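Methyl-accepting chemotaxis protein, putative (Geobacter sulfurreducens, PDB 3OOV) is a putative methyl-accepting chemotaxis protein whose crystallised fragment is a GAF domain, probably a sensory module that passes a signal on to the chemotaxis machinery. Local coordinates at residues L32-V37 against D143-T148; S114-P119 against R139-T144; G128-D133 against L151-A156; G73-K78 against Q84-D89. One frame throughout, in Å; residues are numbered along the deposited sequence.

Interaction 1 of 4, residues L32-V37 against D143-T148; sequences LGYERV and DTDVDT
The phenol of Tyr34 ends against the carboxylate of Asp145 at the start of helix 143-167. Its OH donates to Asp145 OD1 across 2.4 Å, a very short hydrogen bond whose exact length should not be pressed. The carboxylate sits at the ring edge with its plane turned 87° from that of the ring, and OD1 also lies 3.3 Å from Tyr34 CE1. These two residues are the buried, tightly fitted half of the contact, and Leu28, Val132 and Leu141 also pack against Tyr34.

Toward solvent the joint is looser. Thr148 CG2 stands anti to its backbone N, where it meets Tyr34 CE2 obliquely at 4.0 Å and Leu32 CD2 tip to tip at 3.9 Å. Its hydroxyl reaches a water instead, and that water donates to Tyr34 OH from 3.1 Å. A threonine suits this border because one branch is apolar and the other polar.

Were Tyr34 cut back to an alanine, Asp145 OD1 would probably lose its phenol donor and a gap would be likely to open beside Thr148. Asp145 OD2 pairs with Arg139 NH2 and accepts from Asn142 N, so the carboxylate is engaged through both oxygens, which would be expected to favour its charged form despite burial.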
loop_
_atom_site.group_PDB
_atom_site.type_symbol
_atom_site.label_atom_id
_atom_site.label_comp_id
_atom_site.label_asym_id
_atom_site.label_seq_id
_atom_site.Cartn_x
_atom_site.Cartn_y
_atom_site.Cartn_z
ATOM N N LEU A 32 2.745 -13.315 18.294
ATOM C CA LEU A 32 1.748 -12.270 18.000
ATOM C C LEU A 32 0.417 -12.868 17.555
ATOM O O LEU A 32 -0.542 -12.149 17.291
ATOM C CB LEU A 32 2.258 -11.348 16.927
ATOM C CG LEU A 32 3.064 -10.093 17.283
ATOM C CD1 LEU A 32 3.357 -9.845 18.765
ATOM C CD2 LEU A 32 4.344 -10.028 16.503
ATOM N N GLY A 33 0.339 -14.164 17.423
ATOM C CA GLY A 33 -0.999 -14.719 17.146
ATOM C C GLY A 33 -1.523 -14.605 15.709
ATOM O O GLY A 33 -2.690 -14.990 15.464
ATOM N N TYR A 34 -0.705 -14.159 14.730
ATOM C CA TYR A 34 -1.176 -14.287 13.286
ATOM C C TYR A 34 -1.244 -15.731 12.933
ATOM O O TYR A 34 -0.302 -16.490 13.192
ATOM C CB TYR A 34 -0.277 -13.549 12.276
ATOM C CG TYR A 34 -0.371 -12.088 12.567
ATOM C CD1 TYR A 34 -1.522 -11.401 12.214
ATOM C CD2 TYR A 34 0.589 -11.441 13.350
ATOM C CE1 TYR A 34 -1.691 -10.091 12.526
ATOM C CE2 TYR A 34 0.440 -10.103 13.679
ATOM C CZ TYR A 34 -0.716 -9.420 13.219
ATOM O OH TYR A 34 -0.961 -8.083 13.511
ATOM N N GLU A 35 -2.323 -16.112 12.289
ATOM C CA GLU A 35 -2.672 -17.501 12.128
ATOM C C GLU A 35 -1.822 -18.191 11.015
ATOM O O GLU A 35 -1.370 -19.297 11.201
ATOM C CB GLU A 35 -4.169 -17.518 11.741
ATOM C CG GLU A 35 -4.769 -18.871 11.778
ATOM C CD GLU A 35 -6.018 -19.052 10.834
ATOM O OE1 GLU A 35 -6.950 -18.165 10.963
ATOM O OE2 GLU A 35 -6.037 -20.104 10.025
ATOM N N ARG A 36 -1.637 -17.542 9.860
ATOM C CA ARG A 36 -0.861 -18.077 8.757
ATOM C C ARG A 36 0.181 -17.049 8.324
ATOM O O ARG A 36 -0.156 -15.889 8.078
ATOM C CB ARG A 36 -1.781 -18.387 7.568
ATOM C CG ARG A 36 -3.019 -19.066 7.942
ATOM C CD ARG A 36 -2.929 -20.573 7.918
ATOM N NE ARG A 36 -4.236 -21.173 8.185
ATOM C CZ ARG A 36 -4.733 -22.260 7.559
ATOM N NH1 ARG A 36 -4.050 -22.881 6.585
ATOM N NH2 ARG A 36 -5.943 -22.731 7.889
ATOM N N VAL A 37 1.441 -17.453 8.307
ATOM C CA VAL A 37 2.543 -16.576 7.977
ATOM C C VAL A 37 3.377 -17.327 6.968
ATOM O O VAL A 37 3.959 -18.396 7.272
ATOM C CB VAL A 37 3.397 -16.148 9.178
ATOM C CG1 VAL A 37 4.588 -15.239 8.720
ATOM C CG2 VAL A 37 2.501 -15.384 10.199
ATOM N N ASP A 143 -4.474 -1.530 9.641
ATOM C CA ASP A 143 -3.233 -0.753 9.537
ATOM C C ASP A 143 -2.286 -1.087 10.641
ATOM O O ASP A 143 -1.089 -1.100 10.419
ATOM C CB ASP A 143 -3.520 0.753 9.517
ATOM C CG ASP A 143 -4.144 1.226 8.195
ATOM O OD1 ASP A 143 -4.135 0.510 7.152
ATOM O OD2 ASP A 143 -4.660 2.358 8.181
ATOM N N THR A 144 -2.768 -1.423 11.832
ATOM C CA THR A 144 -1.781 -1.798 12.867
ATOM C C THR A 144 -1.232 -3.202 12.610
ATOM O O THR A 144 -0.131 -3.478 12.981
ATOM C CB THR A 144 -2.300 -1.737 14.321
ATOM O OG1 THR A 144 -3.235 -2.822 14.531
ATOM C CG2 THR A 144 -2.995 -0.390 14.575
ATOM N N ASP A 145 -2.020 -4.087 11.989
ATOM C CA ASP A 145 -1.471 -5.402 11.647
ATOM C C ASP A 145 -0.385 -5.188 10.581
ATOM O O ASP A 145 0.665 -5.813 10.678
ATOM C CB ASP A 145 -2.532 -6.360 11.115
ATOM C CG ASP A 145 -3.595 -6.687 12.164
ATOM O OD1 ASP A 145 -3.229 -7.220 13.227
ATOM O OD2 ASP A 145 -4.763 -6.354 11.896
ATOM N N VAL A 146 -0.674 -4.364 9.572
ATOM C CA VAL A 146 0.303 -3.995 8.528
ATOM C C VAL A 146 1.585 -3.417 9.150
ATOM O O VAL A 146 2.651 -3.845 8.789
ATOM C CB VAL A 146 -0.291 -3.022 7.464
ATOM C CG1 VAL A 146 0.818 -2.319 6.664
ATOM C CG2 VAL A 146 -1.240 -3.749 6.520
ATOM N N ASP A 147 1.491 -2.525 10.150
ATOM C CA ASP A 147 2.701 -2.004 10.818
ATOM C C ASP A 147 3.441 -3.143 11.418
ATOM O O ASP A 147 4.654 -3.120 11.481
ATOM C CB ASP A 147 2.444 -1.022 11.991
ATOM C CG ASP A 147 1.708 0.229 11.583
ATOM O OD1 ASP A 147 1.674 0.570 10.385
ATOM O OD2 ASP A 147 1.134 0.871 12.511
ATOM N N THR A 148 2.737 -4.109 11.985
ATOM C CA THR A 148 3.479 -5.170 12.661
ATOM C C THR A 148 4.237 -6.108 11.673
ATOM O O THR A 148 5.329 -6.588 11.967
ATOM C CB THR A 148 2.584 -5.980 13.548
ATOM O OG1 THR A 148 2.357 -5.242 14.751
ATOM C CG2 THR A 148 3.261 -7.269 13.934
HETATM O O HOH W 1 0.111 -6.611 15.965
#

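Interaction 2 of 4, residues S114-P119 against R139-T144; sequences SFVICP and RSLNDT
Leu141 holds CG anti to its carbonyl carbon (chi1 -68°) and CD1 nearly anti to CA (chi2 169°), an extended shape that carries CD1 to the strand. Val116 answers with CG2 set anti to its own carbonyl carbon and beside its backbone N. The two methyls meet at 3.4 Å, Val116 CG2 to Leu141 CD1, tighter than ordinary van der Waals contact.

The side chains pass at a slant, and Leu141 CB also lies 3.8 Å from Val116 CG2. The same Leu141 CD1 also lies near the peptide joining Phe115 to Val116, 4.2 Å from Phe115 C and 3.8 Å from Val116 N. A beta-branched valine fits a strand and offers a short branch, and the longer leucine reaches it from the loop.

Just past Leu141 the chain turns into the helix, and Asn142 is the N-cap. Its OD1 accepts from Thr144 OG1 at 2.7 Å, the donor tilted 19° from the carbonyl plane, and weakly from Thr144 N. Asparagine and threonine, both short and polar, suit this helix start.

Val116 also packs on Ile149 of helix 143-167 and on Met87 of strand 86-88, while Leu141 touches Tyr34. Phe115 points its side chain away from Leu141, to the other face of the sheet, against Val75 of helix 74-82. Leu141 thus joins the loop before helix 143-167 to strand 115-122.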
loop_
_atom_site.group_PDB
_atom_site.type_symbol
_atom_site.label_atom_id
_atom_site.label_comp_id
_atom_site.label_asym_id
_atom_site.label_seq_id
_atom_site.Cartn_x
_atom_site.Cartn_y
_atom_site.Cartn_z
ATOM N N SER A 114 -8.709 -13.507 2.204
ATOM C CA SER A 114 -8.446 -12.247 2.867
ATOM C C SER A 114 -6.988 -12.275 3.394
ATOM O O SER A 114 -6.572 -13.246 4.019
ATOM C CB SER A 114 -9.383 -12.073 4.035
ATOM O OG SER A 114 -8.740 -12.748 5.093
ATOM N N PHE A 115 -6.192 -11.242 3.119
ATOM C CA PHE A 115 -4.800 -11.304 3.497
ATOM C C PHE A 115 -4.102 -9.983 3.306
ATOM O O PHE A 115 -4.607 -9.104 2.600
ATOM C CB PHE A 115 -4.078 -12.357 2.624
ATOM C CG PHE A 115 -4.334 -12.164 1.143
ATOM C CD1 PHE A 115 -3.641 -11.181 0.432
ATOM C CD2 PHE A 115 -5.345 -12.869 0.503
ATOM C CE1 PHE A 115 -3.921 -10.991 -0.932
ATOM C CE2 PHE A 115 -5.667 -12.668 -0.844
ATOM C CZ PHE A 115 -4.940 -11.702 -1.566
ATOM N N VAL A 116 -2.910 -9.908 3.858
ATOM C CA VAL A 116 -1.903 -8.863 3.543
ATOM C C VAL A 116 -0.650 -9.482 2.943
ATOM O O VAL A 116 -0.093 -10.530 3.472
ATOM C CB VAL A 116 -1.455 -8.219 4.874
ATOM C CG1 VAL A 116 -0.180 -7.352 4.709
ATOM C CG2 VAL A 116 -2.671 -7.351 5.501
ATOM N N ILE A 117 -0.187 -8.878 1.857
ATOM C CA ILE A 117 1.150 -9.222 1.266
ATOM C C ILE A 117 2.036 -7.996 1.428
ATOM O O ILE A 117 1.650 -6.864 1.078
ATOM C CB ILE A 117 1.103 -9.532 -0.232
ATOM C CG1 ILE A 117 -0.185 -10.272 -0.673
ATOM C CG2 ILE A 117 2.451 -10.199 -0.659
ATOM C CD1 ILE A 117 -0.334 -11.795 -0.078
ATOM N N CYS A 118 3.231 -8.242 1.930
ATOM C CA CYS A 118 4.145 -7.187 2.307
ATOM C C CYS A 118 5.527 -7.535 1.692
ATOM O O CYS A 118 5.978 -8.651 1.831
ATOM C CB CYS A 118 4.202 -7.076 3.815
ATOM S SG CYS A 118 5.508 -5.954 4.336
ATOM N N PRO A 119 6.136 -6.614 0.944
ATOM C CA PRO A 119 7.383 -6.949 0.224
ATOM C C PRO A 119 8.529 -6.952 1.226
ATOM O O PRO A 119 8.454 -6.242 2.224
ATOM C CB PRO A 119 7.554 -5.777 -0.756
ATOM C CG PRO A 119 6.914 -4.528 0.043
ATOM C CD PRO A 119 5.745 -5.187 0.799
ATOM N N ARG A 139 -12.430 -11.160 11.681
ATOM C CA ARG A 139 -11.861 -9.836 11.769
ATOM C C ARG A 139 -10.823 -9.595 10.653
ATOM O O ARG A 139 -9.830 -10.260 10.625
ATOM C CB ARG A 139 -11.220 -9.583 13.144
ATOM C CG ARG A 139 -10.582 -8.197 13.218
ATOM C CD ARG A 139 -9.807 -7.985 14.498
ATOM N NE ARG A 139 -8.492 -8.309 14.081
ATOM C CZ ARG A 139 -7.553 -7.452 13.684
ATOM N NH1 ARG A 139 -7.705 -6.143 13.798
ATOM N NH2 ARG A 139 -6.427 -7.957 13.231
ATOM N N SER A 140 -11.102 -8.671 9.726
ATOM C CA SER A 140 -10.133 -8.163 8.714
ATOM C C SER A 140 -8.834 -7.631 9.278
ATOM O O SER A 140 -8.850 -6.959 10.273
ATOM C CB SER A 140 -10.753 -6.990 7.984
ATOM O OG SER A 140 -11.644 -7.454 7.028
ATOM N N LEU A 141 -7.702 -7.884 8.607
ATOM C CA LEU A 141 -6.450 -7.264 9.045
ATOM C C LEU A 141 -6.548 -5.737 8.826
ATOM O O LEU A 141 -7.147 -5.283 7.828
ATOM C CB LEU A 141 -5.260 -7.824 8.273
ATOM C CG LEU A 141 -4.905 -9.286 8.535
ATOM C CD1 LEU A 141 -3.878 -9.780 7.518
ATOM C CD2 LEU A 141 -4.376 -9.465 9.866
ATOM N N ASN A 142 -5.953 -4.983 9.765
ATOM C CA ASN A 142 -5.903 -3.496 9.685
ATOM C C ASN A 142 -4.491 -2.862 9.665
ATOM O O ASN A 142 -3.457 -3.564 9.715
ATOM C CB ASN A 142 -6.759 -2.855 10.811
ATOM C CG ASN A 142 -6.172 -3.036 12.234
ATOM O OD1 ASN A 142 -4.976 -3.290 12.473
ATOM N ND2 ASN A 142 -7.054 -2.882 13.214
ATOM N N ASP A 143 -4.474 -1.530 9.641
ATOM C CA ASP A 143 -3.233 -0.753 9.537
ATOM C C ASP A 143 -2.286 -1.087 10.641
ATOM O O ASP A 143 -1.089 -1.100 10.419
ATOM C CB ASP A 143 -3.520 0.753 9.517
ATOM C CG ASP A 143 -4.144 1.226 8.195
ATOM O OD1 ASP A 143 -4.135 0.510 7.152
ATOM O OD2 ASP A 143 -4.660 2.358 8.181
ATOM N N THR A 144 -2.768 -1.423 11.832
ATOM C CA THR A 144 -1.781 -1.798 12.867
ATOM C C THR A 144 -1.232 -3.202 12.610
ATOM O O THR A 144 -0.131 -3.478 12.981
ATOM C CB THR A 144 -2.300 -1.737 14.321
ATOM O OG1 THR A 144 -3.235 -2.822 14.531
ATOM C CG2 THR A 144 -2.995 -0.390 14.575
#

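Interaction 3 of 4, residues G128-D133 against L151-A156; sequences GVFAVD and LFADQA
The carbonyl O of Phe152 accepts the helical hydrogen bond of Ala156 N at 2.9 Å, and Phe130 CZ rests 3.8 Å from the same oxygen. The closest approaches of the Phe130 ring are to backbone atoms of the helix. Phe130 CE1 lies 3.7 Å from Ala153 CA, and the backbone N of Ala153 stands over one face of the ring. Ala156 CB comes instead to the ring's edge, 4.2 Å from CE1 of Phe130.

Small residues make this approach possible. Ala153 and Ala156, one turn apart on the helix, present only methyls, so a large flat ring can lie directly against the turn. Ala153 CB touches Phe130 CE1 at 4.1 Å. Phe152 takes part with its carbonyl and with CB, 4.1 Å from Phe130 CE2, whereas its own ring leads away from the strand toward Leu28 and Leu32; the two phenylalanines therefore meet at a slant and form no ring stack.

On the strand side, the neighbours Val129 and Ala131 face the opposite side of the sheet, as strand alternation requires, and pack on Ile117.

The strand and helix segments run nearly antiparallel, 150° between their directions, with axes 9.4 Å apart at closest approach. Strand 125-133 is flanked in the sheet by strands 36-42 and 115-122, whose Ile39 and Ile120 touch the side chain of Phe130. Helix 17-31 also touches it through Cys24 and Leu28, so Phe130 lies between the sheet and helices 17-31 and 143-167.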
loop_
_atom_site.group_PDB
_atom_site.type_symbol
_atom_site.label_atom_id
_atom_site.label_comp_id
_atom_site.label_asym_id
_atom_site.label_seq_id
_atom_site.Cartn_x
_atom_site.Cartn_y
_atom_site.Cartn_z
ATOM N N GLY A 128 11.633 -10.670 -1.783
ATOM C CA GLY A 128 10.680 -11.730 -1.432
ATOM C C GLY A 128 9.447 -11.071 -0.811
ATOM O O GLY A 128 9.365 -9.869 -0.864
ATOM N N VAL A 129 8.550 -11.844 -0.185
ATOM C CA VAL A 129 7.298 -11.371 0.401
ATOM C C VAL A 129 6.928 -12.103 1.700
ATOM O O VAL A 129 7.210 -13.323 1.882
ATOM C CB VAL A 129 6.046 -11.430 -0.624
ATOM C CG1 VAL A 129 6.280 -10.614 -1.905
ATOM C CG2 VAL A 129 5.700 -12.851 -1.036
ATOM N N PHE A 130 6.268 -11.367 2.603
ATOM C CA PHE A 130 5.438 -11.986 3.649
ATOM C C PHE A 130 4.016 -11.998 3.150
ATOM O O PHE A 130 3.524 -10.984 2.693
ATOM C CB PHE A 130 5.464 -11.140 4.903
ATOM C CG PHE A 130 6.648 -11.340 5.736
ATOM C CD1 PHE A 130 7.923 -11.021 5.260
ATOM C CD2 PHE A 130 6.507 -11.821 7.042
ATOM C CE1 PHE A 130 9.069 -11.179 6.072
ATOM C CE2 PHE A 130 7.631 -11.992 7.872
ATOM C CZ PHE A 130 8.929 -11.662 7.403
ATOM N N ALA A 131 3.342 -13.144 3.204
ATOM C CA ALA A 131 1.895 -13.201 2.924
ATOM C C ALA A 131 1.275 -13.686 4.249
ATOM O O ALA A 131 1.601 -14.775 4.721
ATOM C CB ALA A 131 1.625 -14.226 1.783
ATOM N N VAL A 132 0.362 -12.906 4.826
ATOM C CA VAL A 132 -0.141 -13.152 6.171
ATOM C C VAL A 132 -1.692 -13.127 6.147
ATOM O O VAL A 132 -2.304 -12.322 5.406
ATOM C CB VAL A 132 0.390 -12.158 7.231
ATOM C CG1 VAL A 132 -0.161 -12.488 8.681
ATOM C CG2 VAL A 132 1.925 -12.167 7.319
ATOM N N ASP A 133 -2.313 -14.057 6.895
ATOM C CA ASP A 133 -3.765 -14.078 7.026
ATOM C C ASP A 133 -4.240 -14.652 8.360
ATOM O O ASP A 133 -3.503 -15.392 9.028
ATOM C CB ASP A 133 -4.460 -14.761 5.839
ATOM C CG ASP A 133 -4.361 -16.265 5.901
ATOM O OD1 ASP A 133 -5.136 -16.838 6.717
ATOM O OD2 ASP A 133 -3.491 -16.888 5.189
ATOM N N LEU A 151 7.198 -4.405 10.226
ATOM C CA LEU A 151 8.294 -4.468 11.176
ATOM C C LEU A 151 9.090 -5.746 11.014
ATOM O O LEU A 151 10.335 -5.703 11.120
ATOM C CB LEU A 151 7.768 -4.374 12.603
ATOM C CG LEU A 151 8.643 -4.170 13.843
ATOM C CD1 LEU A 151 9.369 -2.800 13.880
ATOM C CD2 LEU A 151 7.683 -4.278 15.019
ATOM N N PHE A 152 8.419 -6.891 10.838
ATOM C CA PHE A 152 9.143 -8.176 10.700
ATOM C C PHE A 152 9.821 -8.327 9.338
ATOM O O PHE A 152 10.868 -8.981 9.252
ATOM C CB PHE A 152 8.244 -9.414 10.964
ATOM C CG PHE A 152 8.058 -9.716 12.442
ATOM C CD1 PHE A 152 8.584 -10.845 12.990
ATOM C CD2 PHE A 152 7.306 -8.857 13.251
ATOM C CE1 PHE A 152 8.432 -11.120 14.373
ATOM C CE2 PHE A 152 7.155 -9.113 14.594
ATOM C CZ PHE A 152 7.713 -10.259 15.156
ATOM N N ALA A 153 9.196 -7.775 8.283
ATOM C CA ALA A 153 9.827 -7.684 6.950
ATOM C C ALA A 153 11.123 -6.858 7.038
ATOM O O ALA A 153 12.162 -7.275 6.476
ATOM C CB ALA A 153 8.883 -7.115 5.895
ATOM N N ASP A 154 11.055 -5.714 7.740
ATOM C CA ASP A 154 12.248 -4.889 8.073
ATOM C C ASP A 154 13.376 -5.609 8.792
ATOM O O ASP A 154 14.526 -5.464 8.408
ATOM C CB ASP A 154 11.903 -3.713 8.973
ATOM C CG ASP A 154 11.229 -2.636 8.269
ATOM O OD1 ASP A 154 11.325 -2.601 7.019
ATOM O OD2 ASP A 154 10.578 -1.821 8.981
ATOM N N GLN A 155 13.058 -6.335 9.858
ATOM C CA GLN A 155 14.017 -7.292 10.463
ATOM C C GLN A 155 14.566 -8.387 9.530
ATOM O O GLN A 155 15.773 -8.726 9.547
ATOM C CB GLN A 155 13.395 -7.993 11.705
ATOM C CG GLN A 155 12.825 -6.989 12.785
ATOM C CD GLN A 155 13.844 -5.863 13.166
ATOM O OE1 GLN A 155 14.982 -6.145 13.611
ATOM N NE2 GLN A 155 13.426 -4.583 12.980
ATOM N N ALA A 156 13.702 -9.043 8.772
ATOM C CA ALA A 156 14.214 -10.026 7.796
ATOM C C ALA A 156 15.214 -9.312 6.839
ATOM O O ALA A 156 16.270 -9.818 6.594
ATOM C CB ALA A 156 13.100 -10.649 7.002
#

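Interaction 4 of 4, residues G73-K78 against Q84-D89; sequences GGVITK and QVYMID
The side chains of Val75 and Tyr86 lie alongside one another and point opposite ways, the valine against the root of the tyrosine while the ring runs on toward Lys78. Val75 CG2, the branch anti to the backbone N, sits 3.5 Å from Tyr86 CG and 3.6 Å from Tyr86 CB, approaching the ring obliquely. The same methyl reaches Ile88 CD1 at 4.3 Å, so one short branch serves both inward-facing residues of strand 86-88.

Lys78, one turn further along helix 74-82, has its side chain roughly perpendicular to that of the tyrosine. Its CB lies 3.8 Å from Tyr86 OH, and its backbone C is 3.7 Å from Tyr86 CE2. The lysine contributes mainly aliphatic and backbone surface here, its chain bent at chi2, chi3 and chi4.

The hydroxyl of Tyr86 is hydrogen-bonded to Asp82 OD2, near the end of the same helix, which ties down the far end of the ring. A phenylalanine in its place would probably leave the Asp82 carboxylate without its hydroxyl partner and the far end of the ring less firmly held.

Met87, a selenomethionine, points away from the helix, and its backbone N bonds Gln84 OE1 of the second subunit, so this border of the sheet also meets the dimer partner. Segments 74-78 and 86-88 run nearly antiparallel, 158° between their directions: a helix doubling back into the edge strand of the sheet, as in the GAF fold, an antiparallel sheet with helices packed against it.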
loop_
_atom_site.group_PDB
_atom_site.type_symbol
_atom_site.label_atom_id
_atom_site.label_comp_id
_atom_site.label_asym_id
_atom_site.label_seq_id
_atom_site.Cartn_x
_atom_site.Cartn_y
_atom_site.Cartn_z
ATOM N N GLY A 73 0.680 -15.402 -10.173
ATOM C CA GLY A 73 0.814 -15.143 -8.752
ATOM C C GLY A 73 -0.077 -13.998 -8.352
ATOM O O GLY A 73 0.042 -13.507 -7.230
ATOM N N GLY A 74 -0.951 -13.548 -9.259
ATOM C CA GLY A 74 -1.874 -12.435 -8.958
ATOM C C GLY A 74 -1.239 -11.320 -8.106
ATOM O O GLY A 74 -0.315 -10.600 -8.538
ATOM N N VAL A 75 -1.761 -11.134 -6.904
ATOM C CA VAL A 75 -1.391 -9.998 -6.114
ATOM C C VAL A 75 -0.047 -10.218 -5.407
ATOM O O VAL A 75 0.568 -9.296 -4.934
ATOM C CB VAL A 75 -2.522 -9.662 -5.083
ATOM C CG1 VAL A 75 -2.732 -10.830 -4.095
ATOM C CG2 VAL A 75 -2.173 -8.411 -4.330
ATOM N N ILE A 76 0.391 -11.467 -5.268
ATOM C CA ILE A 76 1.721 -11.685 -4.744
ATOM C C ILE A 76 2.776 -11.136 -5.704
ATOM O O ILE A 76 3.700 -10.433 -5.305
ATOM C CB ILE A 76 1.990 -13.184 -4.434
ATOM C CG1 ILE A 76 1.156 -13.599 -3.202
ATOM C CG2 ILE A 76 3.488 -13.418 -4.155
ATOM C CD1 ILE A 76 1.025 -15.094 -2.993
ATOM N N THR A 77 2.634 -11.473 -6.968
ATOM C CA THR A 77 3.509 -10.882 -7.981
ATOM C C THR A 77 3.430 -9.345 -7.998
ATOM O O THR A 77 4.468 -8.660 -8.172
ATOM C CB THR A 77 3.090 -11.423 -9.364
ATOM O OG1 THR A 77 3.311 -12.820 -9.333
ATOM C CG2 THR A 77 3.941 -10.787 -10.534
ATOM N N LYS A 78 2.222 -8.793 -7.855
ATOM C CA LYS A 78 2.114 -7.304 -7.852
ATOM C C LYS A 78 2.787 -6.706 -6.694
ATOM O O LYS A 78 3.424 -5.637 -6.847
ATOM C CB LYS A 78 0.680 -6.814 -7.931
ATOM C CG LYS A 78 0.098 -6.973 -9.311
ATOM C CD LYS A 78 -1.372 -7.362 -9.277
ATOM C CE LYS A 78 -2.199 -6.175 -8.872
ATOM N NZ LYS A 78 -1.946 -5.043 -9.896
ATOM N N GLN A 84 4.878 -2.758 -2.890
ATOM C CA GLN A 84 3.800 -2.132 -2.166
ATOM C C GLN A 84 3.094 -3.198 -1.281
ATOM O O GLN A 84 2.919 -4.337 -1.710
ATOM C CB GLN A 84 2.826 -1.454 -3.144
ATOM C CG GLN A 84 2.299 -0.046 -2.693
ATOM C CD GLN A 84 3.394 1.018 -2.483
ATOM O OE1 GLN A 84 3.324 1.813 -1.527
ATOM N NE2 GLN A 84 4.428 1.035 -3.372
ATOM N N VAL A 85 2.750 -2.817 -0.050
ATOM C CA VAL A 85 1.831 -3.590 0.822
ATOM C C VAL A 85 0.482 -3.628 0.143
ATOM O O VAL A 85 -0.069 -2.545 -0.234
ATOM C CB VAL A 85 1.715 -2.970 2.206
ATOM C CG1 VAL A 85 0.693 -3.765 3.096
ATOM C CG2 VAL A 85 3.085 -2.928 2.875
ATOM N N TYR A 86 -0.026 -4.844 -0.072
ATOM C CA TYR A 86 -1.395 -5.044 -0.573
ATOM C C TYR A 86 -2.227 -5.579 0.572
ATOM O O TYR A 86 -1.941 -6.650 1.098
ATOM C CB TYR A 86 -1.494 -5.995 -1.783
ATOM C CG TYR A 86 -1.162 -5.301 -3.099
ATOM C CD1 TYR A 86 -2.153 -4.728 -3.901
ATOM C CD2 TYR A 86 0.183 -5.171 -3.523
ATOM C CE1 TYR A 86 -1.807 -4.095 -5.150
ATOM C CE2 TYR A 86 0.535 -4.475 -4.719
ATOM C CZ TYR A 86 -0.453 -3.960 -5.524
ATOM O OH TYR A 86 -0.046 -3.284 -6.686
HETATM N N MSE A 87 -3.215 -4.814 1.002
HETATM C CA MSE A 87 -4.052 -5.307 2.061
HETATM C C MSE A 87 -5.394 -5.633 1.469
HETATM O O MSE A 87 -6.054 -4.765 0.908
HETATM C CB MSE A 87 -4.059 -4.409 3.304
HETATM C CG MSE A 87 -4.276 -2.943 3.116
HETATM SE SE MSE A 87 -4.036 -2.010 4.889
HETATM C CE MSE A 87 -4.943 -3.308 5.997
ATOM N N ILE A 88 -5.695 -6.929 1.426
ATOM C CA ILE A 88 -6.790 -7.430 0.616
ATOM C C ILE A 88 -7.845 -7.994 1.577
ATOM O O ILE A 88 -7.691 -9.078 2.132
ATOM C CB ILE A 88 -6.321 -8.509 -0.411
ATOM C CG1 ILE A 88 -5.172 -7.960 -1.307
ATOM C CG2 ILE A 88 -7.493 -8.969 -1.333
ATOM C CD1 ILE A 88 -5.617 -6.923 -2.303
ATOM N N ASP A 89 -8.905 -7.228 1.797
ATOM C CA ASP A 89 -9.875 -7.613 2.834
ATOM C C ASP A 89 -10.751 -8.764 2.341
ATOM O O ASP A 89 -11.151 -9.625 3.125
ATOM C CB ASP A 89 -10.665 -6.401 3.390
ATOM C CG ASP A 89 -11.285 -5.538 2.313
ATOM O OD1 ASP A 89 -11.692 -6.052 1.228
ATOM O OD2 ASP A 89 -11.412 -4.309 2.568
#

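Overall arrangement
Interactions 2, 3 and 4 fasten a loop or helix to one antiparallel sheet; interaction 1 joins the loop leading into that sheet to helix 143-167. Interactions 1, 2 and 3 share this helix on one face; the centres of 1 and 2 are about 7 Å apart. Interaction 3, about 10 Å from interaction 1, lies nearest the middle of the chain. Interaction 4 secures helix 74-82 to the other face, about 15 Å from interaction 1. Along the chain, interaction 4 falls within the span of 1, interactions 1 and 2 end together, and the segments of 3 alternate with theirs. The sheet is thus held between helical layers; interaction 4, and interactions 1 and 2 through shared Asp143, also reach the second subunit.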